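Local atomic coordinates of transcription termination factor NusA (Planctomyces limnophilus, PDB entry 4MTN), a protein that probably takes part in both transcription termination and antitermination, binding the core RNA polymerase and nascent RNA. Residues A[256-259]-A[260-264]. Numbering follows the deposited sequence.
Sequences VLVP and NAMQP
Asn260 N donates to Val256 O at 3.2 Å, one turn back in the last stretch of helix 254-261. The bond is fairly straight, 157° at the hydrogen, and the donor lies in the carbonyl plane. Ala261 N makes the next bond of the ladder, to Leu257 O at 2.9 Å. These two are the i to i+4 bonds of an alpha-helix. The N of Met262, a selenomethionine, follows with two weak bonds, to Val258 O at 2.9 Å and to Pro259 O at 3.3 Å. The pattern thus breaks up at the C-terminal end of the helix, within the NusA-like KH domain. Pro259 has no N-H to give, and the helix is kinked there.

Asn260 CG stays beside its own backbone N (chi1 -71°). This lays the amide alongside Val256, and the two side chains point the same way. Val256 CG1 is 3.8 Å from Asn260 ND2. That nitrogen is satisfied elsewhere, by Arg249 O, which ties the helix to the end of strand 244-249. Asn260 OD1 sits near Val256 O, but both are acceptors and do not bond.

Val258 CG1 lies beside Met262 CG at 4.2 Å, an apolar contact between the last turn and the residue just past it. These two side chains also run the same way.

Met262 O accepts from Ser265 OG, and Lys209 NZ gives weak bonds to Ala261 O and Gln263 O. Val258, Ala261 and Met262 pack on helix 297-306, while the bent Met262 chain also meets Ala291 of helix 285-292 and Ile310 and Val312 of strand 309-313.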
ATOM      1  N   VAL A 256      -2.519  26.864  -0.020  1.00 62.06           N
ATOM      2  CA  VAL A 256      -1.953  26.766  -1.359  1.00 59.29           C
ATOM      3  C   VAL A 256      -2.177  25.371  -1.933  1.00 58.88           C
ATOM      4  O   VAL A 256      -2.785  25.215  -2.991  1.00 62.19           O
ATOM      5  CB  VAL A 256      -0.447  27.085  -1.365  1.00 59.09           C
ATOM      6  CG1 VAL A 256       0.097  27.026  -2.784  1.00 57.75           C
ATOM      7  CG2 VAL A 256      -0.194  28.451  -0.749  1.00 57.36           C
ATOM      8  N   LEU A 257      -1.639  24.370  -1.243  1.00 55.62           N
ATOM      9  CA  LEU A 257      -1.714  22.975  -1.671  1.00 55.56           C
ATOM     10  C   LEU A 257      -3.127  22.490  -1.999  1.00 55.80           C
ATOM     11  O   LEU A 257      -3.334  21.821  -3.011  1.00 56.47           O
ATOM     12  CB  LEU A 257      -1.109  22.070  -0.597  1.00 52.33           C
ATOM     13  CG  LEU A 257      -1.160  20.569  -0.884  1.00 49.33           C
ATOM     14  CD1 LEU A 257      -0.389  20.238  -2.153  1.00 45.61           C
ATOM     15  CD2 LEU A 257      -0.621  19.781   0.299  1.00 50.58           C
ATOM     16  N   VAL A 258      -4.096  22.815  -1.146  1.00 56.27           N
ATOM     17  CA  VAL A 258      -5.461  22.324  -1.339  1.00 56.95           C
ATOM     18  C   VAL A 258      -6.127  22.890  -2.604  1.00 56.14           C
ATOM     19  O   VAL A 258      -6.697  22.122  -3.378  1.00 59.75           O
ATOM     20  CB  VAL A 258      -6.352  22.613  -0.104  1.00 55.45           C
ATOM     21  CG1 VAL A 258      -7.813  22.328  -0.416  1.00 49.52           C
ATOM     22  CG2 VAL A 258      -5.887  21.795   1.089  1.00 56.23           C
ATOM     23  N   PRO A 259      -6.060  24.220  -2.831  1.00 57.76           N
ATOM     24  CA  PRO A 259      -6.596  24.690  -4.115  1.00 58.94           C
ATOM     25  C   PRO A 259      -5.878  24.084  -5.322  1.00 55.92           C
ATOM     26  O   PRO A 259      -6.505  23.858  -6.356  1.00 58.35           O
ATOM     27  CB  PRO A 259      -6.367  26.202  -4.058  1.00 53.08           C
ATOM     28  CG  PRO A 259      -6.367  26.521  -2.612  1.00 53.58           C
ATOM     29  CD  PRO A 259      -5.704  25.351  -1.952  1.00 60.34           C
ATOM     30  N   ASN A 260      -4.582  23.823  -5.179  1.00 51.32           N
ATOM     31  CA  ASN A 260      -3.804  23.185  -6.235  1.00 53.69           C
ATOM     32  C   ASN A 260      -4.287  21.768  -6.521  1.00 56.27           C
ATOM     33  O   ASN A 260      -4.331  21.336  -7.673  1.00 57.85           O
ATOM     34  CB  ASN A 260      -2.319  23.158  -5.864  1.00 55.66           C
ATOM     35  CG  ASN A 260      -1.678  24.530  -5.918  1.00 59.14           C
ATOM     36  OD1 ASN A 260      -2.353  25.536  -6.137  1.00 62.28           O
ATOM     37  ND2 ASN A 260      -0.367  24.577  -5.717  1.00 57.59           N
ATOM     38  N   ALA A 261      -4.645  21.048  -5.463  1.00 55.70           N
ATOM     39  CA  ALA A 261      -5.107  19.671  -5.589  1.00 52.10           C
ATOM     40  C   ALA A 261      -6.559  19.615  -6.059  1.00 51.49           C
ATOM     41  O   ALA A 261      -7.017  18.591  -6.566  1.00 46.67           O
ATOM     42  CB  ALA A 261      -4.949  18.937  -4.264  1.00 52.51           C
HETATM   43  N   MSE A 262      -7.275  20.724  -5.894  1.00 54.18           N
HETATM   44  CA  MSE A 262      -8.682  20.793  -6.274  1.00 55.69           C
HETATM   45  C   MSE A 262      -8.865  21.170  -7.741  1.00 60.25           C
HETATM   46  O   MSE A 262      -9.994  21.278  -8.222  1.00 62.64           O
HETATM   47  CB  MSE A 262      -9.425  21.792  -5.384  1.00 56.28           C
HETATM   48  CG  MSE A 262      -9.694  21.287  -3.976  1.00 58.17           C
HETATM   49 SE   MSE A 262     -10.784  19.671  -3.954  1.00 80.93          SE
HETATM   50  CE  MSE A 262     -12.374  20.369  -4.839  1.00 72.59           C
ATOM     51  N   GLN A 263      -7.755  21.376  -8.444  1.00 60.68           N
ATOM     52  CA  GLN A 263      -7.790  21.667  -9.874  1.00 64.21           C
ATOM     53  C   GLN A 263      -8.461  20.520 -10.629  1.00 69.27           C
ATOM     54  O   GLN A 263      -8.396  19.372 -10.189  1.00 70.50           O
ATOM     55  CB  GLN A 263      -6.375  21.909 -10.406  1.00 64.56           C
ATOM     56  CG  GLN A 263      -5.736  23.204  -9.923  1.00 65.61           C
ATOM     57  CD  GLN A 263      -6.405  24.439 -10.498  1.00 67.26           C
ATOM     58  OE1 GLN A 263      -6.999  24.394 -11.576  1.00 68.57           O
ATOM     59  NE2 GLN A 263      -6.310  25.553  -9.780  1.00 66.60           N
ATOM     60  N   PRO A 264      -9.100  20.816 -11.775  1.00 73.17           N
ATOM     61  CA  PRO A 264      -9.236  22.100 -12.481  1.00 74.58           C
ATOM     62  C   PRO A 264     -10.127  23.133 -11.787  1.00 76.53           C
ATOM     63  O   PRO A 264     -10.050  24.314 -12.126  1.00 83.27           O
ATOM     64  CB  PRO A 264      -9.858  21.697 -13.827  1.00 75.39           C
ATOM     65  CG  PRO A 264      -9.665  20.218 -13.932  1.00 74.68           C
ATOM     66  CD  PRO A 264      -9.725  19.719 -12.531  1.00 72.91           C
TER